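Local coordinates for protein lytic polysaccharide monooxygenase (Neurospora crassa, PDB 4QI8) that probably cleaves cellulose oxidatively, using a copper ion, a reductant and an oxygen cosubstrate to break the glycosidic bonds between glucose units, at residues V125-C130 with A161-T166; L145-A148 with A154-Y157; G183-K186 with G191-I194. All coordinates share one frame; numbering follows the deposited sequence. Where two conformers were deposited one is given.

Contact 1: residues V125-C130 with A161-T166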
loop_
_atom_site.group_PDB
_atom_site.type_symbol
_atom_site.label_atom_id
_atom_site.label_comp_id
_atom_site.label_asym_id
_atom_site.label_seq_id
_atom_site.Cartn_x
_atom_site.Cartn_y
_atom_site.Cartn_z
ATOM N N VAL A 125 4.505 -7.497 -6.568
ATOM C CA VAL A 125 4.919 -7.148 -5.223
ATOM C C VAL A 125 5.858 -8.232 -4.738
ATOM O O VAL A 125 5.454 -9.376 -4.554
ATOM C CB VAL A 125 3.716 -7.043 -4.253
ATOM C CG1 VAL A 125 4.184 -6.646 -2.878
ATOM C CG2 VAL A 125 2.676 -6.051 -4.758
ATOM N N LYS A 126 7.124 -7.877 -4.566
ATOM C CA LYS A 126 8.110 -8.839 -4.102
ATOM C C LYS A 126 8.109 -8.914 -2.578
ATOM O O LYS A 126 8.379 -7.929 -1.884
ATOM C CB LYS A 126 9.511 -8.509 -4.629
ATOM C CG LYS A 126 10.589 -9.556 -4.265
ATOM C CD LYS A 126 10.201 -11.015 -4.620
ATOM C CE LYS A 126 10.855 -11.519 -5.905
ATOM N NZ LYS A 126 10.348 -12.877 -6.300
ATOM N N ILE A 127 7.784 -10.092 -2.066
ATOM C CA ILE A 127 7.753 -10.337 -0.632
ATOM C C ILE A 127 9.169 -10.691 -0.164
ATOM O O ILE A 127 9.769 -11.628 -0.686
ATOM C CB ILE A 127 6.804 -11.511 -0.308
ATOM C CG1 ILE A 127 5.389 -11.248 -0.853
ATOM C CG2 ILE A 127 6.763 -11.782 1.188
ATOM C CD1 ILE A 127 4.663 -10.035 -0.252
ATOM N N PRO A 128 9.720 -9.946 0.810
ATOM C CA PRO A 128 11.083 -10.242 1.276
ATOM C C PRO A 128 11.269 -11.688 1.727
ATOM O O PRO A 128 10.384 -12.267 2.348
ATOM C CB PRO A 128 11.256 -9.296 2.462
ATOM C CG PRO A 128 10.359 -8.149 2.141
ATOM C CD PRO A 128 9.166 -8.758 1.489
ATOM N N SER A 129 12.426 -12.265 1.411
ATOM C CA SER A 129 12.695 -13.664 1.731
ATOM C C SER A 129 12.930 -13.883 3.215
ATOM O O SER A 129 12.716 -14.984 3.733
ATOM C CB SER A 129 13.929 -14.153 0.963
ATOM O OG SER A 129 15.103 -13.461 1.363
ATOM N N CYS A 130 13.393 -12.841 3.892
ATOM C CA CYS A 130 13.996 -13.011 5.204
ATOM C C CYS A 130 13.048 -12.776 6.374
ATOM O O CYS A 130 13.417 -13.030 7.521
ATOM C CB CYS A 130 15.220 -12.098 5.339
ATOM S SG CYS A 130 14.849 -10.323 5.141
ATOM N N ALA A 161 -4.711 -6.524 1.838
ATOM C CA ALA A 161 -4.886 -7.954 1.627
ATOM C C ALA A 161 -4.466 -8.765 2.844
ATOM O O ALA A 161 -3.562 -8.375 3.580
ATOM C CB ALA A 161 -4.089 -8.400 0.415
ATOM N N GLN A 162 -5.141 -9.892 3.043
ATOM C CA GLN A 162 -4.787 -10.850 4.078
ATOM C C GLN A 162 -3.949 -11.964 3.481
ATOM O O GLN A 162 -4.392 -12.652 2.555
ATOM C CB GLN A 162 -6.042 -11.423 4.759
ATOM C CG GLN A 162 -6.847 -10.346 5.476
ATOM C CD GLN A 162 -8.050 -10.824 6.268
ATOM O OE1 GLN A 162 -8.816 -9.999 6.781
ATOM N NE2 GLN A 162 -8.220 -12.143 6.395
ATOM N N LEU A 163 -2.743 -12.129 4.022
ATOM C CA LEU A 163 -1.784 -13.144 3.575
ATOM C C LEU A 163 -1.375 -14.071 4.704
ATOM O O LEU A 163 -1.345 -13.685 5.873
ATOM C CB LEU A 163 -0.493 -12.504 3.050
ATOM C CG LEU A 163 -0.611 -11.439 1.971
ATOM C CD1 LEU A 163 0.786 -10.984 1.567
ATOM C CD2 LEU A 163 -1.389 -11.940 0.756
ATOM N N SER A 164 -1.034 -15.296 4.331
ATOM C CA SER A 164 -0.297 -16.212 5.191
ATOM C C SER A 164 1.051 -16.446 4.518
ATOM O O SER A 164 1.119 -17.105 3.484
ATOM C CB SER A 164 -1.057 -17.519 5.362
ATOM O OG SER A 164 -0.288 -18.444 6.103
ATOM N N ILE A 165 2.106 -15.861 5.082
ATOM C CA ILE A 165 3.431 -15.921 4.479
ATOM C C ILE A 165 4.177 -17.104 5.082
ATOM O O ILE A 165 4.296 -17.222 6.301
ATOM C CB ILE A 165 4.207 -14.599 4.661
ATOM C CG1 ILE A 165 3.474 -13.471 3.918
ATOM C CG2 ILE A 165 5.639 -14.749 4.158
ATOM C CD1 ILE A 165 4.142 -12.095 3.988
ATOM N N THR A 166 4.648 -17.991 4.213
ATOM C CA THR A 166 5.307 -19.219 4.633
ATOM C C THR A 166 6.783 -19.212 4.262
ATOM O O THR A 166 7.232 -18.416 3.442
ATOM C CB THR A 166 4.659 -20.427 3.955
ATOM O OG1 THR A 166 4.842 -20.325 2.539
ATOM C CG2 THR A 166 3.171 -20.493 4.270
#

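Contact 2: residues L145-A148 with A154-Y157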
loop_
_atom_site.group_PDB
_atom_site.type_symbol
_atom_site.label_atom_id
_atom_site.label_comp_id
_atom_site.label_asym_id
_atom_site.label_seq_id
_atom_site.Cartn_x
_atom_site.Cartn_y
_atom_site.Cartn_z
ATOM N N LEU A 145 -1.062 12.645 -7.262
ATOM C CA LEU A 145 -0.449 13.926 -6.908
ATOM C C LEU A 145 -0.751 15.082 -7.864
ATOM O O LEU A 145 -0.161 16.149 -7.755
ATOM C CB LEU A 145 1.071 13.759 -6.803
ATOM C CG LEU A 145 1.545 12.823 -5.695
ATOM C CD1 LEU A 145 3.039 12.645 -5.799
ATOM C CD2 LEU A 145 1.166 13.341 -4.319
ATOM N N HIS A 146 -1.650 14.869 -8.817
ATOM C CA HIS A 146 -1.889 15.864 -9.856
ATOM C C HIS A 146 -2.322 17.238 -9.340
ATOM O O HIS A 146 -2.038 18.232 -10.011
ATOM C CB HIS A 146 -2.882 15.341 -10.900
ATOM C CG HIS A 146 -4.096 14.706 -10.317
ATOM N ND1 HIS A 146 -4.038 13.540 -9.584
ATOM C CD2 HIS A 146 -5.395 15.071 -10.356
ATOM C CE1 HIS A 146 -5.260 13.220 -9.194
ATOM N NE2 HIS A 146 -6.099 14.134 -9.647
ATOM N N VAL A 147 -3.020 17.303 -8.199
ATOM C CA VAL A 147 -3.461 18.577 -7.630
ATOM C C VAL A 147 -2.949 18.774 -6.199
ATOM O O VAL A 147 -3.484 19.585 -5.436
ATOM C CB VAL A 147 -5.006 18.737 -7.702
ATOM C CG1 VAL A 147 -5.453 18.827 -9.163
ATOM C CG2 VAL A 147 -5.742 17.594 -6.996
ATOM N N ALA A 148 -1.852 18.102 -5.867
ATOM C CA ALA A 148 -1.392 17.983 -4.487
ATOM C C ALA A 148 -0.645 19.191 -3.923
ATOM O O ALA A 148 -0.126 19.119 -2.822
ATOM C CB ALA A 148 -0.544 16.740 -4.355
ATOM N N ALA A 154 -3.810 15.619 -1.993
ATOM C CA ALA A 154 -3.293 14.331 -2.446
ATOM C C ALA A 154 -4.394 13.284 -2.319
ATOM O O ALA A 154 -5.151 13.279 -1.358
ATOM C CB ALA A 154 -2.074 13.942 -1.628
ATOM N N GLN A 155 -4.453 12.381 -3.288
ATOM C CA GLN A 155 -5.528 11.392 -3.373
ATOM C C GLN A 155 -4.969 9.994 -3.132
ATOM O O GLN A 155 -4.255 9.444 -3.972
ATOM C CB GLN A 155 -6.187 11.455 -4.757
ATOM C CG GLN A 155 -6.816 12.807 -5.030
ATOM C CD GLN A 155 -7.484 12.920 -6.384
ATOM O OE1 GLN A 155 -7.465 11.987 -7.204
ATOM N NE2 GLN A 155 -8.066 14.085 -6.636
ATOM N N PHE A 156 -5.305 9.407 -1.988
ATOM C CA PHE A 156 -4.812 8.075 -1.637
ATOM C C PHE A 156 -5.847 7.005 -1.996
ATOM O O PHE A 156 -6.995 7.051 -1.539
ATOM C CB PHE A 156 -4.496 7.980 -0.138
ATOM C CG PHE A 156 -3.388 8.890 0.328
ATOM C CD1 PHE A 156 -3.623 10.229 0.603
ATOM C CD2 PHE A 156 -2.118 8.382 0.539
ATOM C CE1 PHE A 156 -2.600 11.044 1.053
ATOM C CE2 PHE A 156 -1.101 9.194 0.996
ATOM C CZ PHE A 156 -1.347 10.527 1.249
ATOM N N TYR A 157 -5.423 6.037 -2.805
ATOM C CA TYR A 157 -6.262 4.911 -3.225
ATOM C C TYR A 157 -5.651 3.668 -2.574
ATOM O O TYR A 157 -4.519 3.314 -2.871
ATOM C CB TYR A 157 -6.278 4.804 -4.758
ATOM C CG TYR A 157 -6.828 6.047 -5.421
ATOM C CD1 TYR A 157 -8.201 6.181 -5.648
ATOM C CD2 TYR A 157 -5.993 7.092 -5.818
ATOM C CE1 TYR A 157 -8.722 7.313 -6.242
ATOM C CE2 TYR A 157 -6.512 8.227 -6.421
ATOM C CZ TYR A 157 -7.876 8.332 -6.627
ATOM O OH TYR A 157 -8.435 9.444 -7.215
HETATM O O HOH W 1 -8.838 14.813 -9.503
#

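Contact 3: residues G183-K186 with G191-I194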
loop_
_atom_site.group_PDB
_atom_site.type_symbol
_atom_site.label_atom_id
_atom_site.label_comp_id
_atom_site.label_asym_id
_atom_site.label_seq_id
_atom_site.Cartn_x
_atom_site.Cartn_y
_atom_site.Cartn_z
ATOM N N GLY A 183 -0.591 8.010 11.313
ATOM C CA GLY A 183 0.581 8.390 12.081
ATOM C C GLY A 183 1.800 8.629 11.211
ATOM O O GLY A 183 2.565 9.559 11.443
ATOM N N ALA A 184 1.980 7.788 10.204
ATOM C CA ALA A 184 3.187 7.835 9.385
ATOM C C ALA A 184 3.262 9.096 8.546
ATOM O O ALA A 184 4.356 9.586 8.260
ATOM C CB ALA A 184 3.251 6.619 8.471
ATOM N N TYR A 185 2.103 9.580 8.111
ATOM C CA TYR A 185 2.032 10.682 7.169
ATOM C C TYR A 185 1.461 11.936 7.815
ATOM O O TYR A 185 0.577 11.867 8.683
ATOM C CB TYR A 185 1.152 10.319 5.972
ATOM C CG TYR A 185 1.591 9.136 5.141
ATOM C CD1 TYR A 185 2.867 8.607 5.230
ATOM C CD2 TYR A 185 0.713 8.552 4.238
ATOM C CE1 TYR A 185 3.251 7.538 4.462
ATOM C CE2 TYR A 185 1.099 7.464 3.461
ATOM C CZ TYR A 185 2.380 6.968 3.574
ATOM O OH TYR A 185 2.803 5.890 2.834
ATOM N N LYS A 186 1.966 13.070 7.344
ATOM C CA LYS A 186 1.431 14.380 7.676
ATOM C C LYS A 186 1.088 15.095 6.380
ATOM O O LYS A 186 1.731 14.880 5.353
ATOM C CB LYS A 186 2.435 15.201 8.487
ATOM C CG LYS A 186 2.677 14.633 9.892
ATOM C CD LYS A 186 3.556 15.519 10.749
ATOM C CE LYS A 186 5.020 15.372 10.399
ATOM N NZ LYS A 186 5.549 14.039 10.806
ATOM N N GLY A 191 6.438 14.836 -0.024
ATOM C CA GLY A 191 5.942 13.996 -1.098
ATOM C C GLY A 191 4.422 13.899 -1.150
ATOM O O GLY A 191 3.884 13.154 -1.970
ATOM N N ILE A 192 3.749 14.650 -0.277
ATOM C CA ILE A 192 2.285 14.702 -0.195
ATOM C C ILE A 192 1.786 16.108 -0.566
ATOM O O ILE A 192 0.856 16.245 -1.369
ATOM C CB ILE A 192 1.805 14.261 1.207
ATOM C CG1 ILE A 192 2.128 12.783 1.410
ATOM C CG2 ILE A 192 0.313 14.511 1.380
ATOM C CD1 ILE A 192 1.844 12.253 2.801
ATOM N N LEU A 193 2.401 17.128 0.039
ATOM C CA LEU A 193 2.169 18.527 -0.312
ATOM C C LEU A 193 3.239 18.897 -1.322
ATOM O O LEU A 193 4.381 19.174 -0.956
ATOM C CB LEU A 193 2.281 19.417 0.926
ATOM C CG LEU A 193 1.900 20.880 0.708
ATOM C CD1 LEU A 193 0.397 20.979 0.534
ATOM C CD2 LEU A 193 2.376 21.774 1.850
ATOM N N ILE A 194 2.873 18.898 -2.597
ATOM C CA ILE A 194 3.847 19.012 -3.655
ATOM C C ILE A 194 3.178 19.458 -4.939
ATOM O O ILE A 194 2.093 18.986 -5.281
ATOM C CB ILE A 194 4.588 17.641 -3.868
ATOM C CG1 ILE A 194 5.627 17.744 -4.988
ATOM C CG2 ILE A 194 3.607 16.510 -4.131
ATOM C CD1 ILE A 194 6.500 16.504 -5.112
#

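Contact 1: residues V125-C130 with A161-T166
Ile127 meets Leu163 and Ile165 through methyl groups alone, with no hydrogen bond between the two segments. The CB of Ile127 points toward strand 155-166 but itself stays back, 5.1 Å from Ile165 CD1, and its two branches make the contact. The shorter branch, CG2, lies anti to the backbone N and reaches CD1 of Ile165 at 3.8 Å. The longer branch leaves through CG1 and then folds at chi2 (-63°) instead of running straight on. This turn carries CD1 toward Leu163, whose CD1 is 4.4 Å away. From the other segment, Ile165 and Leu163 each present the CD1 methyl at the end of the side chain.

The pairing bridges the two sheets of the beta-sandwich characteristic of AA9 monooxygenases. Ile127 follows directly on strand 122-126, an outer strand of the three-stranded sheet, and still pairs through its backbone with Thr60; Leu163 and Ile165 lie on strand 155-166 of the larger mixed sheet. Two residues apart on that strand, they face the same way, and their CD1 methyls lie 4.3 Å from each other, making one apolar surface for Ile127. The nearest CA atoms, those of Ile127 and Ile165, remain 8.7 Å apart. Val56 and Tyr136 also touch Ile165, while Leu54 and Leu138 touch Leu163. Ile127 was modelled in two conformers, and these distances belong to one of them.

Contact 2: residues L145-A148 with A154-Y157
A type I turn from Leu145 to Ala148, closed by Ala148 N to Leu145 O at 3.2 Å, brings the backbone close to the start of strand 155-166, with the CA atoms of Ala148 and Ala154 4.6 Å apart. On the apolar side, the CB of Ala154 packs against the methyls of Ala148 and Leu145. Gln155, extended beyond CG, crosses His146 at about a right angle, its amide turned 88° to the imidazole. Gln155 OE1 comes to the ring edge near its plane, 3.2 Å from His146 CE1. One water lies in the ring plane, 2.8 Å from His146 NE2, and accepts from Gln155 NE2 at 3.1 Å. Tyr157 OH donates to Gln155 OE1 at 2.7 Å from 40° above the carbonyl plane, which helps fix the amide's rotation. An alanine here, without the OE1 acceptor and the NE2 donor, is likely to leave the Tyr157 hydroxyl and the bridging water each short of a partner. The imidazole of His146 stacks on His72, which with His1 and Tyr157 forms the copper site. His146 and Gln155, thought to bind dioxygen, thus form the second shell around the histidine brace characteristic of lytic polysaccharide monooxygenases.

Contact 3: residues G183-K186 with G191-I194
Tyr185 sets its CG beside the backbone N and anti to the carbonyl carbon (chi1 -61°), and Ile192 places CG1 in the same way, then runs straight on through chi2 (174°) so that CD1 stands out at the tip. That single methyl makes the close approaches. It sits 3.8 Å from Tyr185 CB and 3.9 Å from CG, against the root of the phenol group and not its hydroxyl end, and CD2 of the ring is only slightly farther, at 4.1 Å. The two side chains lie roughly at right angles to each other. The same methyl also lies 3.7 Å from the carbonyl O of Lys186, a plain van der Waals contact with the backbone; the end of the Lys186 side chain leads away from Ile192.

Both segments belong to the long, irregular C-terminal region that follows strand 178-179 and, as in other AA9 enzymes, wraps the beta-sandwich without forming regular strands. Lys186 N bonds to Asp189 OD2, a link within the short chain between the two segments. Pro207, farther along the same region, touches both Tyr185 and Ile192. The far end of Tyr185 has polar partners, its hydroxyl being hydrogen-bonded to Glu141 and to the hydroxyl of Tyr79, on strands of the mixed sheet, while Phe181 meets the ring edge-to-face.

In the fold
All three contacts are largely buried, but their chemistry differs. Contact 1 is purely aliphatic and joins the two sheets at the end of the sandwich away from the copper, its centre 27 Å from that of contact 2. Strand 155-166 serves both: its early residues hold Gln155 of the water-bridged second shell and Tyr157 of the copper site, its late residues the apolar packing. Contact 3, on the same side of the chain's centre as contact 2, is again apolar but sits among loops and reaches solvent at Lys186. These two touch directly: Ala148 O and Ile194 N, 3.0 Å apart, probably form a hydrogen bond, and Phe156 packs against the Tyr185 ring.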